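Flagellar basal body rod modification protein (Helicobacter pylori 26695, PDB 4ZZF) is probably required for flagellar hook formation, perhaps as a scaffolding protein, and is represented here by a truncated fragment that includes its Ig-like domain. Local coordinates at residues V3-G7 and E112-F118; L25-F31 and G67-W73. All coordinates share one frame; numbering follows the deposited sequence.

The centre of contact 2 is about 6 Å, and that of contact 1 about 17 Å, from the centre of the chain. Contact 2 pairs strands 25-31 and 67-73 of the Ig-like domain; contact 1 joins the turn at 3-7 to 112-118, which leads into a small sheet that runs on into a second subunit. Eight backbone hydrogen bonds and a row of aromatic rings hold contact 2, whereas contact 1 has one backbone bond across it, aliphatic branches and one phenylalanine ring edge. No other chain reaches contact 2, whose Phe27, Leu29 and Phe71 face is buried while the other mixes Ser26, Asn70 and Glu72 with Phe30 and Tyr68. Tyr68 OH probably bonds to Glu112 O, 2.6 Å away.

Contact 1: residues V3-G7 and E112-F118; sequences VSMIG and EVESVIF
A type I beta turn from Val3 to Ile6 sits against the first strand of a three-stranded antiparallel sheet, joining the start of the chain to a part of it more than a hundred residues later. Directly after the turn, Gly7 N gives a hydrogen bond to Val113 O, 2.9 Å long and nearly straight at 171°. Gly7 has phi 89°, a backbone shape that glycine adopts readily. The turn itself is closed by Ile6 N bonding to Val3 O, at 3.2 Å.

Ile6 makes the nearest apolar approach. Its CG1 lies anti to the carbonyl carbon (chi1 -67°), which lays the CG1-CD1 arm over Val116; CG1 comes within 3.7 Å of Val116 CG2, and the two side chains cross obliquely. Earlier in 112-118, Val113 points its CB toward the turn, 3.5 Å from Met5 O, with CG1 and CG2 both near that oxygen. At the start of strand 115-119, Glu114 and Ser115 both face Arg126, a classic beta bulge in the pairing with strand 122-127, whose Leu125 side chain touches Met5 and Val113.

At the other end of the contact Val3 CG1 approaches Phe118 at the ring edge, near its plane, 4.2 Å from CE2, the two side chains running at about a right angle. The same methyl is 4.4 Å from Val116 CG1. Phe140 of the second subunit packs on Val3, Ile6, Ser115 and Phe118, and Val116 and Ile117 pair with a strand of that subunit, so the sheet continues across the interface. Ser115 OG bonds both to Arg126 NE and to Glu139 OE2 of the second subunit.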
loop_
_atom_site.group_PDB
_atom_site.type_symbol
_atom_site.label_atom_id
_atom_site.label_comp_id
_atom_site.label_asym_id
_atom_site.label_seq_id
_atom_site.Cartn_x
_atom_site.Cartn_y
_atom_site.Cartn_z
ATOM N N VAL A 3 0.525 3.360 7.947
ATOM C CA VAL A 3 0.697 1.941 8.190
ATOM C C VAL A 3 1.181 1.221 6.915
ATOM O O VAL A 3 1.063 -0.005 6.793
ATOM C CB VAL A 3 -0.626 1.290 8.717
ATOM C CG1 VAL A 3 -1.178 2.098 9.882
ATOM C CG2 VAL A 3 -1.685 1.132 7.617
ATOM N N SER A 4 1.744 1.986 5.982
ATOM C CA SER A 4 2.263 1.438 4.734
ATOM C C SER A 4 3.490 0.546 4.952
ATOM O O SER A 4 3.881 -0.201 4.058
ATOM C CB SER A 4 2.610 2.565 3.748
ATOM O OG SER A 4 3.583 3.423 4.316
ATOM N N MET A 5 4.077 0.600 6.143
ATOM C CA MET A 5 5.233 -0.235 6.456
ATOM C C MET A 5 4.866 -1.693 6.642
ATOM O O MET A 5 5.697 -2.584 6.447
ATOM C CB MET A 5 5.926 0.283 7.714
ATOM C CG MET A 5 6.437 1.697 7.555
ATOM S SD MET A 5 6.702 2.542 9.128
ATOM C CE MET A 5 7.484 4.053 8.558
ATOM N N ILE A 6 3.619 -1.937 7.026
ATOM C CA ILE A 6 3.164 -3.295 7.249
ATOM C C ILE A 6 3.386 -4.133 5.998
ATOM O O ILE A 6 3.002 -3.735 4.912
ATOM C CB ILE A 6 1.690 -3.332 7.638
ATOM C CG1 ILE A 6 1.492 -2.682 9.010
ATOM C CG2 ILE A 6 1.172 -4.765 7.627
ATOM C CD1 ILE A 6 0.044 -2.419 9.315
ATOM N N GLY A 7 4.038 -5.277 6.165
ATOM C CA GLY A 7 4.342 -6.157 5.058
ATOM C C GLY A 7 5.666 -5.852 4.389
ATOM O O GLY A 7 6.101 -6.596 3.510
ATOM N N GLU A 112 10.365 -8.661 8.536
ATOM C CA GLU A 112 9.058 -8.241 8.088
ATOM C C GLU A 112 8.331 -7.482 9.182
ATOM O O GLU A 112 8.352 -7.874 10.347
ATOM C CB GLU A 112 8.229 -9.433 7.645
ATOM C CG GLU A 112 6.914 -9.016 7.010
ATOM C CD GLU A 112 6.138 -10.191 6.430
ATOM O OE1 GLU A 112 6.177 -11.292 7.025
ATOM O OE2 GLU A 112 5.494 -9.998 5.378
ATOM N N VAL A 113 7.694 -6.382 8.804
ATOM C CA VAL A 113 6.837 -5.680 9.737
ATOM C C VAL A 113 5.481 -6.343 9.783
ATOM O O VAL A 113 4.733 -6.302 8.811
ATOM C CB VAL A 113 6.673 -4.216 9.363
ATOM C CG1 VAL A 113 5.767 -3.525 10.379
ATOM C CG2 VAL A 113 8.048 -3.552 9.277
ATOM N N GLU A 114 5.158 -6.954 10.916
ATOM C CA GLU A 114 3.953 -7.758 11.015
ATOM C C GLU A 114 2.730 -6.944 11.423
ATOM O O GLU A 114 1.598 -7.311 11.115
ATOM C CB GLU A 114 4.172 -8.898 12.003
ATOM C CG GLU A 114 5.301 -9.824 11.588
ATOM C CD GLU A 114 5.556 -10.913 12.601
ATOM O OE1 GLU A 114 5.908 -10.577 13.750
ATOM O OE2 GLU A 114 5.396 -12.101 12.247
ATOM N N SER A 115 2.947 -5.842 12.124
ATOM C CA SER A 115 1.840 -4.969 12.467
ATOM C C SER A 115 2.404 -3.636 12.887
ATOM O O SER A 115 3.587 -3.529 13.183
ATOM C CB SER A 115 0.966 -5.574 13.581
ATOM O OG SER A 115 1.512 -5.347 14.863
ATOM N N VAL A 116 1.558 -2.616 12.875
ATOM C CA VAL A 116 1.894 -1.318 13.441
ATOM C C VAL A 116 1.004 -1.092 14.646
ATOM O O VAL A 116 -0.210 -1.229 14.557
ATOM C CB VAL A 116 1.718 -0.171 12.426
ATOM C CG1 VAL A 116 1.702 1.184 13.136
ATOM C CG2 VAL A 116 2.819 -0.214 11.397
ATOM N N ILE A 117 1.622 -0.770 15.774
ATOM C CA ILE A 117 0.909 -0.551 17.018
ATOM C C ILE A 117 0.972 0.906 17.409
ATOM O O ILE A 117 2.039 1.515 17.362
ATOM C CB ILE A 117 1.509 -1.370 18.161
ATOM C CG1 ILE A 117 1.425 -2.854 17.854
ATOM C CG2 ILE A 117 0.812 -1.043 19.478
ATOM C CD1 ILE A 117 2.175 -3.684 18.853
ATOM N N PHE A 118 -0.156 1.477 17.807
ATOM C CA PHE A 118 -0.124 2.860 18.257
ATOM C C PHE A 118 -0.110 2.938 19.766
ATOM O O PHE A 118 -1.046 2.539 20.453
ATOM C CB PHE A 118 -1.266 3.650 17.643
ATOM C CG PHE A 118 -1.051 3.901 16.196
ATOM C CD1 PHE A 118 -0.270 4.964 15.784
ATOM C CD2 PHE A 118 -1.538 3.016 15.246
ATOM C CE1 PHE A 118 -0.024 5.180 14.445
ATOM C CE2 PHE A 118 -1.296 3.216 13.903
ATOM C CZ PHE A 118 -0.538 4.302 13.497
#

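Contact 2: residues L25-F31 and G67-W73; sequences LSFSLFF and GYINFEW
Leu25 opens a two-stranded antiparallel ladder of the FlgD Ig-like domain, exchanging backbone hydrogen bonds with Trp73 while its CD2 meets the indole edge 4.1 Å from CE3. Ser26 faces the more polar side, beside Glu72, whose carboxylate forms a salt bridge with Lys24. Phe27 turns back to the buried side. Its CG stands between the backbone N and carbonyl carbon (chi1 70°), swinging the ring across to Phe71, whose CB lies over one face in a CH-pi contact, 3.8 Å from the ring centroid. The two rings are nearly parallel (24°) but slid apart, with little overlap; Ile44 of strand 43-47 touches both. Phe71 N binds Phe27 O at 2.7 Å. On the Ser28 and Asn70 side, a water spans the strands, 2.9 Å from Ser28 OG and donating to Asn70 OD1 at 2.9 Å. Leu29 sets CB 3.9 Å from Phe71 CE2, and its backbone pairs with Ile69. Phe30, on the same side as Ser28, forms a T-shaped stack with Tyr68: the planes stand at 63°, and Phe30 CD1 lies over the centre of the tyrosine ring. Phe31 ends the ladder, bonded both ways to Gly67, and its CD1 is 3.7 Å from Ile69 CD1.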
loop_
_atom_site.group_PDB
_atom_site.type_symbol
_atom_site.label_atom_id
_atom_site.label_comp_id
_atom_site.label_asym_id
_atom_site.label_seq_id
_atom_site.Cartn_x
_atom_site.Cartn_y
_atom_site.Cartn_z
ATOM N N LEU A 25 19.321 -15.074 27.481
ATOM C CA LEU A 25 18.832 -14.053 26.582
ATOM C C LEU A 25 17.991 -14.679 25.483
ATOM O O LEU A 25 18.488 -15.467 24.690
ATOM C CB LEU A 25 19.991 -13.274 25.982
ATOM C CG LEU A 25 19.523 -12.212 25.001
ATOM C CD1 LEU A 25 18.739 -11.124 25.737
ATOM C CD2 LEU A 25 20.723 -11.649 24.285
ATOM N N SER A 26 16.709 -14.348 25.459
ATOM C CA SER A 26 15.862 -14.718 24.339
ATOM C C SER A 26 16.047 -13.671 23.264
ATOM O O SER A 26 16.135 -12.480 23.573
ATOM C CB SER A 26 14.389 -14.804 24.750
ATOM O OG SER A 26 14.163 -15.951 25.545
ATOM N N PHE A 27 16.129 -14.109 22.012
ATOM C CA PHE A 27 16.202 -13.176 20.890
ATOM C C PHE A 27 15.655 -13.826 19.622
ATOM O O PHE A 27 15.525 -15.048 19.528
ATOM C CB PHE A 27 17.642 -12.691 20.670
ATOM C CG PHE A 27 18.561 -13.751 20.129
ATOM C CD1 PHE A 27 19.247 -14.596 20.988
ATOM C CD2 PHE A 27 18.733 -13.915 18.761
ATOM C CE1 PHE A 27 20.087 -15.576 20.489
ATOM C CE2 PHE A 27 19.573 -14.891 18.263
ATOM C CZ PHE A 27 20.247 -15.721 19.117
ATOM N N SER A 28 15.346 -12.993 18.641
ATOM C CA SER A 28 14.713 -13.444 17.416
ATOM C C SER A 28 15.490 -12.964 16.171
ATOM O O SER A 28 16.044 -11.854 16.146
ATOM C CB SER A 28 13.260 -12.961 17.406
ATOM O OG SER A 28 12.785 -12.737 16.098
ATOM N N LEU A 29 15.571 -13.837 15.168
ATOM C CA LEU A 29 16.212 -13.526 13.896
ATOM C C LEU A 29 15.253 -13.794 12.747
ATOM O O LEU A 29 14.510 -14.785 12.759
ATOM C CB LEU A 29 17.483 -14.354 13.700
ATOM C CG LEU A 29 18.657 -13.988 14.595
ATOM C CD1 LEU A 29 19.835 -14.926 14.315
ATOM C CD2 LEU A 29 19.043 -12.567 14.343
ATOM N N PHE A 30 15.277 -12.934 11.739
ATOM C CA PHE A 30 14.387 -13.119 10.606
ATOM C C PHE A 30 15.133 -13.711 9.417
ATOM O O PHE A 30 16.121 -13.128 8.952
ATOM C CB PHE A 30 13.736 -11.792 10.223
ATOM C CG PHE A 30 12.794 -11.888 9.058
ATOM C CD1 PHE A 30 11.467 -12.221 9.252
ATOM C CD2 PHE A 30 13.240 -11.639 7.759
ATOM C CE1 PHE A 30 10.598 -12.300 8.170
ATOM C CE2 PHE A 30 12.380 -11.719 6.685
ATOM C CZ PHE A 30 11.052 -12.049 6.893
ATOM N N PHE A 31 14.656 -14.860 8.926
ATOM C CA PHE A 31 15.251 -15.487 7.749
ATOM C C PHE A 31 14.360 -15.300 6.518
ATOM O O PHE A 31 13.243 -15.813 6.451
ATOM C CB PHE A 31 15.542 -16.969 8.029
ATOM C CG PHE A 31 16.578 -17.167 9.104
ATOM C CD1 PHE A 31 16.215 -17.147 10.452
ATOM C CD2 PHE A 31 17.921 -17.301 8.774
ATOM C CE1 PHE A 31 17.165 -17.295 11.452
ATOM C CE2 PHE A 31 18.882 -17.451 9.763
ATOM C CZ PHE A 31 18.505 -17.444 11.116
ATOM N N GLY A 67 11.375 -17.150 8.135
ATOM C CA GLY A 67 10.673 -16.134 8.902
ATOM C C GLY A 67 11.376 -15.887 10.223
ATOM O O GLY A 67 12.592 -16.058 10.321
ATOM N N TYR A 68 10.616 -15.472 11.233
ATOM C CA TYR A 68 11.161 -15.219 12.561
ATOM C C TYR A 68 11.352 -16.523 13.325
ATOM O O TYR A 68 10.425 -17.312 13.458
ATOM C CB TYR A 68 10.248 -14.286 13.357
ATOM C CG TYR A 68 10.278 -12.839 12.891
ATOM C CD1 TYR A 68 11.364 -12.018 13.173
ATOM C CD2 TYR A 68 9.212 -12.295 12.194
ATOM C CE1 TYR A 68 11.389 -10.698 12.760
ATOM C CE2 TYR A 68 9.222 -10.986 11.782
ATOM C CZ TYR A 68 10.309 -10.191 12.060
ATOM O OH TYR A 68 10.309 -8.896 11.625
ATOM N N ILE A 69 12.557 -16.740 13.831
ATOM C CA ILE A 69 12.836 -17.900 14.669
ATOM C C ILE A 69 13.372 -17.412 16.018
ATOM O O ILE A 69 14.201 -16.500 16.062
ATOM C CB ILE A 69 13.845 -18.856 13.992
ATOM C CG1 ILE A 69 13.334 -19.270 12.611
ATOM C CG2 ILE A 69 14.081 -20.111 14.839
ATOM C CD1 ILE A 69 14.345 -20.072 11.796
ATOM N N ASN A 70 12.897 -17.998 17.117
ATOM C CA ASN A 70 13.358 -17.582 18.445
ATOM C C ASN A 70 14.499 -18.443 18.955
ATOM O O ASN A 70 14.489 -19.658 18.817
ATOM C CB ASN A 70 12.214 -17.601 19.451
ATOM C CG ASN A 70 11.041 -16.784 18.989
ATOM O OD1 ASN A 70 11.156 -15.578 18.776
ATOM N ND2 ASN A 70 9.906 -17.434 18.810
ATOM N N PHE A 71 15.492 -17.790 19.530
ATOM C CA PHE A 71 16.666 -18.476 20.029
ATOM C C PHE A 71 16.925 -18.077 21.469
ATOM O O PHE A 71 16.346 -17.107 21.964
ATOM C CB PHE A 71 17.889 -18.153 19.177
ATOM C CG PHE A 71 17.734 -18.500 17.715
ATOM C CD1 PHE A 71 18.072 -19.760 17.250
ATOM C CD2 PHE A 71 17.270 -17.554 16.810
ATOM C CE1 PHE A 71 17.952 -20.070 15.907
ATOM C CE2 PHE A 71 17.140 -17.856 15.468
ATOM C CZ PHE A 71 17.479 -19.117 15.015
ATOM N N GLU A 72 17.790 -18.834 22.140
ATOM C CA GLU A 72 18.238 -18.463 23.471
ATOM C C GLU A 72 19.748 -18.571 23.523
ATOM O O GLU A 72 20.348 -19.410 22.853
ATOM C CB GLU A 72 17.590 -19.343 24.546
ATOM C CG GLU A 72 16.105 -19.043 24.767
ATOM C CD GLU A 72 15.430 -19.953 25.795
ATOM O OE1 GLU A 72 15.970 -21.042 26.101
ATOM O OE2 GLU A 72 14.347 -19.564 26.296
ATOM N N TRP A 73 20.353 -17.688 24.301
ATOM C CA TRP A 73 21.778 -17.722 24.555
ATOM C C TRP A 73 22.001 -17.684 26.064
ATOM O O TRP A 73 21.442 -16.813 26.739
ATOM C CB TRP A 73 22.452 -16.542 23.883
ATOM C CG TRP A 73 23.895 -16.393 24.203
ATOM C CD1 TRP A 73 24.820 -17.383 24.295
ATOM C CD2 TRP A 73 24.574 -15.166 24.481
ATOM N NE1 TRP A 73 26.047 -16.844 24.598
ATOM C CE2 TRP A 73 25.924 -15.491 24.714
ATOM C CE3 TRP A 73 24.183 -13.833 24.546
ATOM C CZ2 TRP A 73 26.873 -14.522 25.021
ATOM C CZ3 TRP A 73 25.130 -12.876 24.836
ATOM C CH2 TRP A 73 26.460 -13.226 25.073
HETATM O O HOH W 1 10.195 -13.569 16.948
#